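AGR_C_4470p (Agrobacterium tumefaciens str. C58, PDB 2HQV) is of unknown function but belongs to the ChuX/HutX haem-utilisation family, and so may take part in binding or handling haem. Local coordinates at residues A31-K36 against A57-G62; D70-I75 against G122-D127; N77-W82 against C145-M150; G83-I88 against S118-H123. All blocks are in the same frame, centred on the assembly; numbering follows the deposited sequence.

Interaction 1: residues A31-K36 against A57-G62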
loop_
_atom_site.group_PDB
_atom_site.type_symbol
_atom_site.label_atom_id
_atom_site.label_comp_id
_atom_site.label_asym_id
_atom_site.label_seq_id
_atom_site.Cartn_x
_atom_site.Cartn_y
_atom_site.Cartn_z
ATOM N N ALA A 31 -19.697 -15.477 -13.540
ATOM C CA ALA A 31 -19.865 -16.676 -12.729
ATOM C C ALA A 31 -19.283 -16.516 -11.330
ATOM O O ALA A 31 -19.901 -16.927 -10.344
ATOM C CB ALA A 31 -19.224 -17.872 -13.426
ATOM N N ALA A 32 -18.096 -15.919 -11.247
ATOM C CA ALA A 32 -17.435 -15.708 -9.966
ATOM C C ALA A 32 -18.241 -14.763 -9.085
ATOM O O ALA A 32 -18.220 -14.875 -7.856
ATOM C CB ALA A 32 -16.035 -15.153 -10.184
ATOM N N LEU A 33 -18.956 -13.834 -9.712
ATOM C CA LEU A 33 -19.770 -12.877 -8.971
ATOM C C LEU A 33 -20.865 -13.608 -8.191
ATOM O O LEU A 33 -21.616 -12.994 -7.432
ATOM C CB LEU A 33 -20.406 -11.864 -9.928
ATOM C CG LEU A 33 -20.243 -10.373 -9.604
ATOM C CD1 LEU A 33 -21.272 -9.589 -10.393
ATOM C CD2 LEU A 33 -20.432 -10.116 -8.118
ATOM N N ALA A 34 -20.948 -14.923 -8.391
ATOM C CA ALA A 34 -21.934 -15.759 -7.708
ATOM C C ALA A 34 -22.025 -15.331 -6.248
ATOM O O ALA A 34 -23.119 -15.163 -5.707
ATOM C CB ALA A 34 -21.531 -17.217 -7.801
ATOM N N GLU A 35 -20.868 -15.168 -5.611
ATOM C CA GLU A 35 -20.822 -14.720 -4.223
ATOM C C GLU A 35 -21.079 -13.214 -4.280
ATOM O O GLU A 35 -20.182 -12.405 -4.038
ATOM C CB GLU A 35 -19.452 -15.007 -3.620
ATOM N N LYS A 36 -22.315 -12.860 -4.620
ATOM C CA LYS A 36 -22.752 -11.476 -4.763
ATOM C C LYS A 36 -22.086 -10.442 -3.856
ATOM O O LYS A 36 -21.545 -9.455 -4.345
ATOM C CB LYS A 36 -24.269 -11.400 -4.612
ATOM N N ALA A 57 -17.390 -3.132 -13.401
ATOM C CA ALA A 57 -18.260 -2.857 -14.546
ATOM C C ALA A 57 -19.354 -3.919 -14.699
ATOM O O ALA A 57 -20.255 -3.782 -15.523
ATOM C CB ALA A 57 -17.429 -2.777 -15.826
ATOM N N ILE A 58 -19.274 -4.968 -13.887
ATOM C CA ILE A 58 -20.239 -6.059 -13.945
ATOM C C ILE A 58 -21.273 -6.042 -12.806
ATOM O O ILE A 58 -22.242 -6.808 -12.818
ATOM C CB ILE A 58 -19.467 -7.416 -14.011
ATOM C CG1 ILE A 58 -19.306 -7.833 -15.473
ATOM C CG2 ILE A 58 -20.168 -8.498 -13.226
ATOM C CD1 ILE A 58 -18.618 -6.805 -16.339
ATOM N N LEU A 59 -21.073 -5.153 -11.837
ATOM C CA LEU A 59 -21.989 -5.017 -10.702
ATOM C C LEU A 59 -23.316 -4.404 -11.149
ATOM O O LEU A 59 -23.399 -3.802 -12.219
ATOM C CB LEU A 59 -21.363 -4.117 -9.632
ATOM C CG LEU A 59 -20.550 -4.700 -8.471
ATOM C CD1 LEU A 59 -19.722 -5.881 -8.922
ATOM C CD2 LEU A 59 -19.670 -3.596 -7.894
ATOM N N PRO A 60 -24.371 -4.538 -10.325
ATOM C CA PRO A 60 -25.673 -3.969 -10.693
ATOM C C PRO A 60 -25.553 -2.486 -11.068
ATOM O O PRO A 60 -24.754 -1.753 -10.484
ATOM C CB PRO A 60 -26.508 -4.182 -9.432
ATOM C CG PRO A 60 -25.935 -5.439 -8.859
ATOM C CD PRO A 60 -24.445 -5.211 -9.017
ATOM N N GLN A 61 -26.346 -2.049 -12.042
ATOM C CA GLN A 61 -26.310 -0.652 -12.471
ATOM C C GLN A 61 -26.469 0.262 -11.258
ATOM O O GLN A 61 -27.336 0.039 -10.418
ATOM C CB GLN A 61 -27.428 -0.375 -13.479
ATOM C CG GLN A 61 -27.305 0.961 -14.204
ATOM C CD GLN A 61 -28.304 1.105 -15.344
ATOM O OE1 GLN A 61 -28.320 2.117 -16.050
ATOM N NE2 GLN A 61 -29.143 0.087 -15.530
ATOM N N GLY A 62 -25.612 1.275 -11.167
ATOM C CA GLY A 62 -25.678 2.205 -10.056
ATOM C C GLY A 62 -24.747 1.880 -8.903
ATOM O O GLY A 62 -24.433 2.752 -8.093
#
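L33 meets I58 through the branch that its second torsion extends: with chi2 at -163°, CD1 lies anti to CA and forms the leading tip of the side chain. Its chi1 of -129° lies far from a staggered value, and I58 (chi1 -94°) is similarly displaced. This is helix-to-loop packing at the surface: L33, at the C-terminal end of helix 16-32, leans on the loop that links helix 52-56 to strand 64-68, the first strand of the six-stranded sheet.

On I58 the touching branch is the short methyl CG2, while the longer CG1-CD1 arm leads away. The two side chains lie at a slant to each other. L33 CD1 and I58 CG2 are modelled 3.2 Å apart, closer than carbons normally approach; with both torsions unusual, this exact spacing is doubtful. Leucine and isoleucine nevertheless suit the place, since flexible apolar branches can shield one another from solvent in a contact that is only partly covered and has no hydrogen bond across it.

E35 and K36 are modelled only to CB, which suggests mobility, although K36 O accepts a hydrogen bond from R137 NH2 of strand 129-139. L59 points its CB along the contact rather than into it, yet its end turns inward to bring L59 CD1 within 4.3 Å of L33 CD1.

Interaction 2: residues D70-I75 against G122-D127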
loop_
_atom_site.group_PDB
_atom_site.type_symbol
_atom_site.label_atom_id
_atom_site.label_comp_id
_atom_site.label_asym_id
_atom_site.label_seq_id
_atom_site.Cartn_x
_atom_site.Cartn_y
_atom_site.Cartn_z
ATOM N N ASP A 70 -10.072 13.653 -14.571
ATOM C CA ASP A 70 -9.880 15.091 -14.419
ATOM C C ASP A 70 -10.646 15.683 -13.234
ATOM O O ASP A 70 -10.446 16.840 -12.882
ATOM C CB ASP A 70 -10.262 15.825 -15.711
ATOM C CG ASP A 70 -11.720 15.650 -16.076
ATOM O OD1 ASP A 70 -12.585 16.047 -15.271
ATOM O OD2 ASP A 70 -11.997 15.120 -17.172
ATOM N N ARG A 71 -11.520 14.892 -12.620
ATOM C CA ARG A 71 -12.281 15.351 -11.461
ATOM C C ARG A 71 -11.522 15.070 -10.149
ATOM O O ARG A 71 -12.036 15.328 -9.056
ATOM C CB ARG A 71 -13.654 14.664 -11.421
ATOM C CG ARG A 71 -14.645 15.128 -12.499
ATOM C CD ARG A 71 -14.883 16.639 -12.432
ATOM N NE ARG A 71 -13.852 17.386 -13.149
ATOM C CZ ARG A 71 -13.530 18.657 -12.907
ATOM N NH1 ARG A 71 -14.148 19.342 -11.954
ATOM N NH2 ARG A 71 -12.590 19.248 -13.636
ATOM N N PHE A 72 -10.295 14.562 -10.265
ATOM C CA PHE A 72 -9.468 14.223 -9.102
ATOM C C PHE A 72 -9.468 15.301 -8.013
ATOM O O PHE A 72 -9.879 15.045 -6.882
ATOM C CB PHE A 72 -8.035 13.925 -9.560
ATOM C CG PHE A 72 -7.125 13.397 -8.469
ATOM C CD1 PHE A 72 -6.557 14.258 -7.535
ATOM C CD2 PHE A 72 -6.818 12.042 -8.401
ATOM C CE1 PHE A 72 -5.689 13.776 -6.551
ATOM C CE2 PHE A 72 -5.955 11.547 -7.424
ATOM C CZ PHE A 72 -5.389 12.414 -6.497
ATOM N N ASP A 73 -9.011 16.502 -8.359
ATOM C CA ASP A 73 -8.956 17.616 -7.410
ATOM C C ASP A 73 -10.313 18.006 -6.820
ATOM O O ASP A 73 -10.421 18.261 -5.621
ATOM C CB ASP A 73 -8.330 18.838 -8.089
ATOM C CG ASP A 73 -6.818 18.778 -8.117
ATOM O OD1 ASP A 73 -6.262 17.707 -8.428
ATOM O OD2 ASP A 73 -6.185 19.812 -7.829
ATOM N N ALA A 74 -11.344 18.068 -7.655
ATOM C CA ALA A 74 -12.673 18.443 -7.177
ATOM C C ALA A 74 -13.200 17.422 -6.175
ATOM O O ALA A 74 -13.779 17.779 -5.141
ATOM C CB ALA A 74 -13.644 18.563 -8.350
ATOM N N ILE A 75 -12.999 16.147 -6.484
ATOM C CA ILE A 75 -13.467 15.082 -5.613
ATOM C C ILE A 75 -12.694 15.054 -4.300
ATOM O O ILE A 75 -13.288 14.896 -3.229
ATOM C CB ILE A 75 -13.401 13.720 -6.345
ATOM C CG1 ILE A 75 -14.441 13.720 -7.478
ATOM C CG2 ILE A 75 -13.656 12.568 -5.368
ATOM C CD1 ILE A 75 -14.387 12.507 -8.410
ATOM N N GLY A 122 1.414 11.442 3.002
ATOM C CA GLY A 122 2.238 10.770 2.021
ATOM C C GLY A 122 2.169 11.361 0.635
ATOM O O GLY A 122 2.100 12.584 0.467
ATOM N N HIS A 123 2.158 10.482 -0.365
ATOM C CA HIS A 123 2.166 10.917 -1.756
ATOM C C HIS A 123 1.338 10.034 -2.667
ATOM O O HIS A 123 1.518 8.814 -2.690
ATOM C CB HIS A 123 3.607 10.916 -2.255
ATOM C CG HIS A 123 4.569 11.535 -1.295
ATOM N ND1 HIS A 123 4.812 12.890 -1.255
ATOM C CD2 HIS A 123 5.299 10.989 -0.292
ATOM C CE1 HIS A 123 5.649 13.155 -0.267
ATOM N NE2 HIS A 123 5.958 12.018 0.333
ATOM N N ILE A 124 0.457 10.669 -3.438
ATOM C CA ILE A 124 -0.405 9.965 -4.374
ATOM C C ILE A 124 0.044 10.261 -5.811
ATOM O O ILE A 124 0.218 11.429 -6.182
ATOM C CB ILE A 124 -1.866 10.406 -4.172
ATOM C CG1 ILE A 124 -2.306 10.061 -2.743
ATOM C CG2 ILE A 124 -2.767 9.751 -5.208
ATOM C CD1 ILE A 124 -3.741 10.437 -2.416
ATOM N N LYS A 125 0.239 9.218 -6.617
ATOM C CA LYS A 125 0.663 9.431 -8.000
ATOM C C LYS A 125 -0.575 9.748 -8.834
ATOM O O LYS A 125 -1.086 8.909 -9.586
ATOM C CB LYS A 125 1.392 8.202 -8.559
ATOM C CG LYS A 125 2.208 8.524 -9.820
ATOM C CD LYS A 125 3.019 7.338 -10.322
ATOM C CE LYS A 125 3.784 7.697 -11.597
ATOM N NZ LYS A 125 4.608 6.548 -12.076
ATOM N N LYS A 126 -1.039 10.981 -8.671
ATOM C CA LYS A 126 -2.222 11.498 -9.334
ATOM C C LYS A 126 -2.248 11.304 -10.843
ATOM O O LYS A 126 -3.303 11.034 -11.407
ATOM C CB LYS A 126 -2.389 12.990 -9.006
ATOM C CG LYS A 126 -3.559 13.665 -9.701
ATOM C CD LYS A 126 -3.541 15.175 -9.491
ATOM C CE LYS A 126 -4.564 15.869 -10.382
ATOM N NZ LYS A 126 -4.483 17.356 -10.308
ATOM N N ASP A 127 -1.098 11.430 -11.502
ATOM C CA ASP A 127 -1.090 11.280 -12.950
ATOM C C ASP A 127 -1.318 9.843 -13.415
ATOM O O ASP A 127 -1.429 9.586 -14.607
ATOM C CB ASP A 127 0.195 11.874 -13.553
ATOM C CG ASP A 127 1.430 11.021 -13.313
ATOM O OD1 ASP A 127 1.397 10.077 -12.499
ATOM O OD2 ASP A 127 2.457 11.319 -13.952
HETATM O O HOH W 1 -7.796 17.150 -11.090
#
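K126 lies over one face of the F72 ring and carries its ammonium group on to D73. The aliphatic part does the stacking: K126 CG sits 3.6 Å from the F72 ring centroid and only 4° off the ring normal, a well-centred CH-pi contact, with K126 CD 3.7 Å from F72 CD1. The lysine chain is extended throughout (chi1 177°), which lets its methylenes cross the ring before K126 NZ reaches D73 OD1 at 2.6 Å in a salt bridge. NZ approaches OD1 from above the carboxylate plane, about 40° out of it. At the ring's edge, near its plane, I124 CG2 packs 4.0 Å from F72 CZ.

A water lies behind this first shell. It accepts the N-H of D73, donates to D70 O and receives a weak bond from K126 NZ, tying the 3-10 segment and the start of the helix to the lysine. E107 OE1 forms a second salt bridge to NZ, and two carboxylates so near would be expected to favour the charged form of the amine. Lysine suits this boundary because its chain is greasy and its end is ionic. Further in, F112 meets the F72 ring edge-to-face.

H123 and I124 pair antiparallel with a strand of the second subunit, which carries the sheet across the interface. The whole is a helix-on-sheet packing: the start of helix 72-79 rests, through an aromatic residue with a lysine laid over it, on the short strand 123-124 and the turn after it, close to the dimer interface.

Interaction 3: residues N77-W82 against C145-M150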
loop_
_atom_site.group_PDB
_atom_site.type_symbol
_atom_site.label_atom_id
_atom_site.label_comp_id
_atom_site.label_asym_id
_atom_site.label_seq_id
_atom_site.Cartn_x
_atom_site.Cartn_y
_atom_site.Cartn_z
ATOM N N ASN A 77 -11.153 17.586 -2.864
ATOM C CA ASN A 77 -11.566 18.766 -2.100
ATOM C C ASN A 77 -12.929 18.510 -1.458
ATOM O O ASN A 77 -13.169 18.858 -0.300
ATOM C CB ASN A 77 -11.654 19.996 -3.010
ATOM C CG ASN A 77 -12.208 21.212 -2.288
ATOM O OD1 ASN A 77 -11.603 21.712 -1.339
ATOM N ND2 ASN A 77 -13.372 21.689 -2.729
ATOM N N GLU A 78 -13.815 17.893 -2.227
ATOM C CA GLU A 78 -15.152 17.566 -1.760
ATOM C C GLU A 78 -15.072 16.660 -0.526
ATOM O O GLU A 78 -15.671 16.946 0.518
ATOM C CB GLU A 78 -15.919 16.852 -2.879
ATOM C CG GLU A 78 -17.411 16.784 -2.682
ATOM C CD GLU A 78 -18.074 18.137 -2.861
ATOM O OE1 GLU A 78 -18.150 18.619 -4.012
ATOM O OE2 GLU A 78 -18.507 18.718 -1.848
HETATM N N MSE A 79 -14.317 15.574 -0.643
HETATM C CA MSE A 79 -14.194 14.630 0.465
HETATM C C MSE A 79 -13.527 15.221 1.707
HETATM O O MSE A 79 -13.782 14.772 2.821
HETATM C CB MSE A 79 -13.442 13.378 0.008
HETATM C CG MSE A 79 -14.156 12.626 -1.110
HETATM SE SE MSE A 79 -13.298 10.930 -1.519
HETATM C CE MSE A 79 -11.583 11.595 -2.151
ATOM N N ARG A 80 -12.675 16.224 1.520
ATOM C CA ARG A 80 -12.016 16.850 2.659
ATOM C C ARG A 80 -13.049 17.468 3.604
ATOM O O ARG A 80 -12.758 17.732 4.766
ATOM C CB ARG A 80 -11.034 17.929 2.192
ATOM C CG ARG A 80 -9.806 17.381 1.475
ATOM C CD ARG A 80 -8.783 18.473 1.242
ATOM N NE ARG A 80 -8.460 19.138 2.497
ATOM C CZ ARG A 80 -8.826 20.377 2.801
ATOM N NH1 ARG A 80 -9.523 21.103 1.931
ATOM N NH2 ARG A 80 -8.516 20.884 3.986
ATOM N N GLY A 81 -14.259 17.693 3.101
ATOM C CA GLY A 81 -15.296 18.272 3.938
ATOM C C GLY A 81 -16.192 17.212 4.549
ATOM O O GLY A 81 -17.134 17.534 5.270
ATOM N N TRP A 82 -15.887 15.945 4.277
ATOM C CA TRP A 82 -16.691 14.833 4.787
ATOM C C TRP A 82 -16.396 14.444 6.229
ATOM O O TRP A 82 -17.105 13.624 6.805
ATOM C CB TRP A 82 -16.505 13.594 3.907
ATOM C CG TRP A 82 -17.071 13.685 2.514
ATOM C CD1 TRP A 82 -17.587 14.793 1.894
ATOM C CD2 TRP A 82 -17.146 12.620 1.557
ATOM N NE1 TRP A 82 -17.976 14.478 0.613
ATOM C CE2 TRP A 82 -17.719 13.152 0.379
ATOM C CE3 TRP A 82 -16.783 11.265 1.582
ATOM C CZ2 TRP A 82 -17.937 12.375 -0.770
ATOM C CZ3 TRP A 82 -17.000 10.487 0.435
ATOM C CH2 TRP A 82 -17.574 11.050 -0.724
ATOM N N CYS A 145 -20.109 1.925 1.255
ATOM C CA CYS A 145 -19.918 3.036 0.329
ATOM C C CYS A 145 -18.466 3.506 0.344
ATOM O O CYS A 145 -17.926 3.839 1.392
ATOM C CB CYS A 145 -20.848 4.189 0.702
ATOM S SG CYS A 145 -22.618 3.791 0.570
ATOM N N SER A 146 -17.843 3.546 -0.827
ATOM C CA SER A 146 -16.448 3.966 -0.915
ATOM C C SER A 146 -16.141 4.623 -2.255
ATOM O O SER A 146 -16.907 4.505 -3.218
ATOM C CB SER A 146 -15.528 2.756 -0.700
ATOM O OG SER A 146 -15.860 1.701 -1.593
ATOM N N VAL A 147 -15.024 5.337 -2.300
ATOM C CA VAL A 147 -14.594 6.010 -3.515
ATOM C C VAL A 147 -13.252 5.403 -3.926
ATOM O O VAL A 147 -12.253 5.512 -3.208
ATOM C CB VAL A 147 -14.437 7.526 -3.286
ATOM C CG1 VAL A 147 -14.108 8.222 -4.607
ATOM C CG2 VAL A 147 -15.723 8.095 -2.687
ATOM N N TRP A 148 -13.252 4.755 -5.087
ATOM C CA TRP A 148 -12.070 4.093 -5.617
ATOM C C TRP A 148 -11.328 4.922 -6.664
ATOM O O TRP A 148 -11.883 5.245 -7.711
ATOM C CB TRP A 148 -12.472 2.766 -6.273
ATOM C CG TRP A 148 -13.028 1.721 -5.343
ATOM C CD1 TRP A 148 -13.819 1.925 -4.245
ATOM C CD2 TRP A 148 -12.875 0.303 -5.468
ATOM N NE1 TRP A 148 -14.161 0.721 -3.680
ATOM C CE2 TRP A 148 -13.592 -0.290 -4.408
ATOM C CE3 TRP A 148 -12.188 -0.527 -6.370
ATOM C CZ2 TRP A 148 -13.660 -1.677 -4.231
ATOM C CZ3 TRP A 148 -12.254 -1.910 -6.191
ATOM C CH2 TRP A 148 -12.980 -2.468 -5.128
ATOM N N PHE A 149 -10.079 5.265 -6.387
ATOM C CA PHE A 149 -9.286 5.992 -7.365
ATOM C C PHE A 149 -8.574 4.886 -8.149
ATOM O O PHE A 149 -7.707 4.197 -7.617
ATOM C CB PHE A 149 -8.300 6.933 -6.669
ATOM C CG PHE A 149 -8.954 8.170 -6.117
ATOM C CD1 PHE A 149 -9.907 8.071 -5.108
ATOM C CD2 PHE A 149 -8.670 9.425 -6.651
ATOM C CE1 PHE A 149 -10.576 9.201 -4.635
ATOM C CE2 PHE A 149 -9.333 10.566 -6.189
ATOM C CZ PHE A 149 -10.289 10.452 -5.177
HETATM N N MSE A 150 -8.984 4.701 -9.402
HETATM C CA MSE A 150 -8.435 3.649 -10.263
HETATM C C MSE A 150 -7.216 4.068 -11.078
HETATM O O MSE A 150 -7.087 5.228 -11.468
HETATM C CB MSE A 150 -9.499 3.168 -11.256
HETATM C CG MSE A 150 -10.891 2.957 -10.683
HETATM SE SE MSE A 150 -10.931 1.592 -9.332
HETATM C CE MSE A 150 -10.269 0.071 -10.365
#
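M79 and F149 make the tight part of this contact. The M79 chain leaves the helix extended through chi2 and then bends at chi3 (-64°), which turns its terminal methyl toward the phenyl ring. M79 CE lies 3.5 Å from F149 CZ, at the ring's edge and near its plane. M79 SE, introduced with selenomethionine in place of methionine sulfur, rests 3.9 Å from V147 CG2. A long, unbranched, polarisable side chain fits well here, since it can reach two strand residues of different shape from one helix position.

The looser part lies at W82. Its indole approaches V147 at a slant, with W82 CH2 4.0 Å from V147 CG2, so that this single methyl is shared by the selenium and the tryptophan. M79 CG in turn lies 3.6 Å above the indole plane, offset toward the rim, and so the two residues that close the type I turn M79-W82 support each other. Solvent lies on the far side of the helix end, where N77, E78 and G81 are exposed, while helix 172-185 packs on W82 through K177 and L181.

In strand 142-151 of the six-stranded sheet, V147 points its CB toward the helix; the F149 CB points along the contact, and its ring end comes nearer. The F149 ring also stacks on F158 of the adjacent strand. All four touching residues are buried and no hydrogen bond crosses between the segments. Helix and sheet are therefore held here by apolar packing, while backbone oxygens of the turn are met by helix 172-185, G81 O by K177 and W82 O by Q174.

Interaction 4: residues G83-I88 against S118-H123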
loop_
_atom_site.group_PDB
_atom_site.type_symbol
_atom_site.label_atom_id
_atom_site.label_comp_id
_atom_site.label_asym_id
_atom_site.label_seq_id
_atom_site.Cartn_x
_atom_site.Cartn_y
_atom_site.Cartn_z
ATOM N N GLY A 83 -15.357 15.022 6.816
ATOM C CA GLY A 83 -15.017 14.679 8.182
ATOM C C GLY A 83 -14.055 13.507 8.206
ATOM O O GLY A 83 -13.299 13.304 7.258
ATOM N N GLU A 84 -14.081 12.723 9.277
ATOM C CA GLU A 84 -13.180 11.580 9.384
ATOM C C GLU A 84 -13.651 10.390 8.551
ATOM O O GLU A 84 -14.694 9.804 8.820
ATOM C CB GLU A 84 -13.029 11.150 10.848
ATOM C CG GLU A 84 -11.993 10.049 11.059
ATOM C CD GLU A 84 -11.960 9.533 12.491
ATOM O OE1 GLU A 84 -11.153 8.627 12.782
ATOM O OE2 GLU A 84 -12.742 10.034 13.324
ATOM N N ILE A 85 -12.875 10.043 7.534
ATOM C CA ILE A 85 -13.204 8.915 6.673
ATOM C C ILE A 85 -12.218 7.777 6.950
ATOM O O ILE A 85 -11.439 7.840 7.899
ATOM C CB ILE A 85 -13.145 9.326 5.166
ATOM C CG1 ILE A 85 -11.831 10.050 4.838
ATOM C CG2 ILE A 85 -14.309 10.249 4.848
ATOM C CD1 ILE A 85 -10.570 9.175 4.873
ATOM N N LEU A 86 -12.260 6.725 6.143
ATOM C CA LEU A 86 -11.321 5.633 6.332
ATOM C C LEU A 86 -10.535 5.444 5.040
ATOM O O LEU A 86 -11.103 5.126 3.999
ATOM C CB LEU A 86 -12.043 4.332 6.698
ATOM C CG LEU A 86 -11.099 3.137 6.903
ATOM C CD1 LEU A 86 -10.171 3.424 8.074
ATOM C CD2 LEU A 86 -11.903 1.863 7.162
HETATM N N MSE A 87 -9.233 5.676 5.117
HETATM C CA MSE A 87 -8.350 5.524 3.974
HETATM C C MSE A 87 -7.816 4.097 3.953
HETATM O O MSE A 87 -7.343 3.592 4.969
HETATM C CB MSE A 87 -7.186 6.519 4.070
HETATM C CG MSE A 87 -5.932 6.073 3.331
HETATM SE SE MSE A 87 -5.963 6.193 1.376
HETATM C CE MSE A 87 -7.614 5.420 0.932
ATOM N N ILE A 88 -7.903 3.439 2.803
ATOM C CA ILE A 88 -7.406 2.071 2.704
ATOM C C ILE A 88 -6.523 1.825 1.483
ATOM O O ILE A 88 -6.892 2.140 0.353
ATOM C CB ILE A 88 -8.553 1.044 2.663
ATOM C CG1 ILE A 88 -9.427 1.181 3.910
ATOM C CG2 ILE A 88 -7.975 -0.379 2.596
ATOM C CD1 ILE A 88 -10.553 0.162 3.976
ATOM N N SER A 118 -3.459 15.373 10.186
ATOM C CA SER A 118 -4.118 14.081 10.040
ATOM C C SER A 118 -3.081 12.985 9.918
ATOM O O SER A 118 -1.997 13.203 9.375
ATOM C CB SER A 118 -4.997 14.069 8.787
ATOM O OG SER A 118 -5.458 12.759 8.494
ATOM N N PRO A 119 -3.391 11.789 10.438
ATOM C CA PRO A 119 -2.427 10.692 10.339
ATOM C C PRO A 119 -2.318 10.189 8.899
ATOM O O PRO A 119 -1.409 9.435 8.567
ATOM C CB PRO A 119 -3.002 9.641 11.282
ATOM C CG PRO A 119 -4.482 9.884 11.201
ATOM C CD PRO A 119 -4.555 11.398 11.250
ATOM N N ILE A 120 -3.252 10.608 8.052
ATOM C CA ILE A 120 -3.238 10.212 6.644
ATOM C C ILE A 120 -2.305 11.169 5.916
ATOM O O ILE A 120 -2.627 12.339 5.742
ATOM C CB ILE A 120 -4.643 10.317 6.003
ATOM C CG1 ILE A 120 -5.593 9.317 6.660
ATOM C CG2 ILE A 120 -4.556 10.055 4.486
ATOM C CD1 ILE A 120 -7.025 9.426 6.164
ATOM N N GLY A 121 -1.145 10.674 5.503
ATOM C CA GLY A 121 -0.201 11.516 4.795
ATOM C C GLY A 121 0.628 10.731 3.797
ATOM O O GLY A 121 0.564 9.502 3.743
ATOM N N GLY A 122 1.414 11.442 3.002
ATOM C CA GLY A 122 2.238 10.770 2.021
ATOM C C GLY A 122 2.169 11.361 0.635
ATOM O O GLY A 122 2.100 12.584 0.467
ATOM N N HIS A 123 2.158 10.482 -0.365
ATOM C CA HIS A 123 2.166 10.917 -1.756
ATOM C C HIS A 123 1.338 10.034 -2.667
ATOM O O HIS A 123 1.518 8.814 -2.690
ATOM C CB HIS A 123 3.607 10.916 -2.255
ATOM C CG HIS A 123 4.569 11.535 -1.295
ATOM N ND1 HIS A 123 4.812 12.890 -1.255
ATOM C CD2 HIS A 123 5.299 10.989 -0.292
ATOM C CE1 HIS A 123 5.649 13.155 -0.267
ATOM N NE2 HIS A 123 5.958 12.018 0.333
#
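M87 and I120 stand opposite each other, their CA atoms 7.4 Å apart, one in an extended strand and the other in a loop. Residues 85-88 lie in strand 85-90, and I85 and M87 contribute to the contact while L86 points away from it. Segment 118-123 opens with an ST turn: S118 OG accepts the backbone N-H of I120, with S118 OG and I120 N 3.1 Å apart, and also bonds to H101 O. The chain then turns a corner at G122, before strand 123-124, with phi 132°, a conformation that calls for glycine.

I120 carries the loop's side of the contact. Its CG1-CD1 arm is fully extended (chi2 176°), reaching out so that I120 CD1 packs 3.6 Å from M87 CB. The same I120 CD1 methyl touches I85 CD1 at 3.8 Å, the two isoleucines crossing at about a right angle. M87, a selenomethionine, offers only the base of its side chain; its end leads away, and L96 of the second subunit packs on this residue. Beta-branched I85 suits a strand, and the extended CG1-CD1 arm of I120 reaches from loop to strand.

V98 and L102 also pack on I120, and P119 meets P119 of the second subunit. All three touching residues are buried and apolar, with no hydrogen bond between the segments, so side-chain fit alone joins them here, while backbone bonds, such as M87 with V98, hold the strand in its sheet.

How the interactions relate
Interaction 1 closes before the others open and stands apart, its centre 22 to 29 Å from theirs and across the chain's centre, where the N-terminal helix meets the approach to the first strand. The other three cluster, with centres 11 to 14 Å apart. Interactions 2 and 3 use successive parts of helix 72-79 and join where the F72 and F149 rings pack; their segments alternate along the chain. Interaction 4, on strand 85-90, is nested inside the loop that interaction 3 closes, and it shares G122 and H123 with interaction 2. Helix and both sheets are thus packed together within the region assigned to the ChuX/HutX family, and interactions 2 and 4 also touch the second subunit.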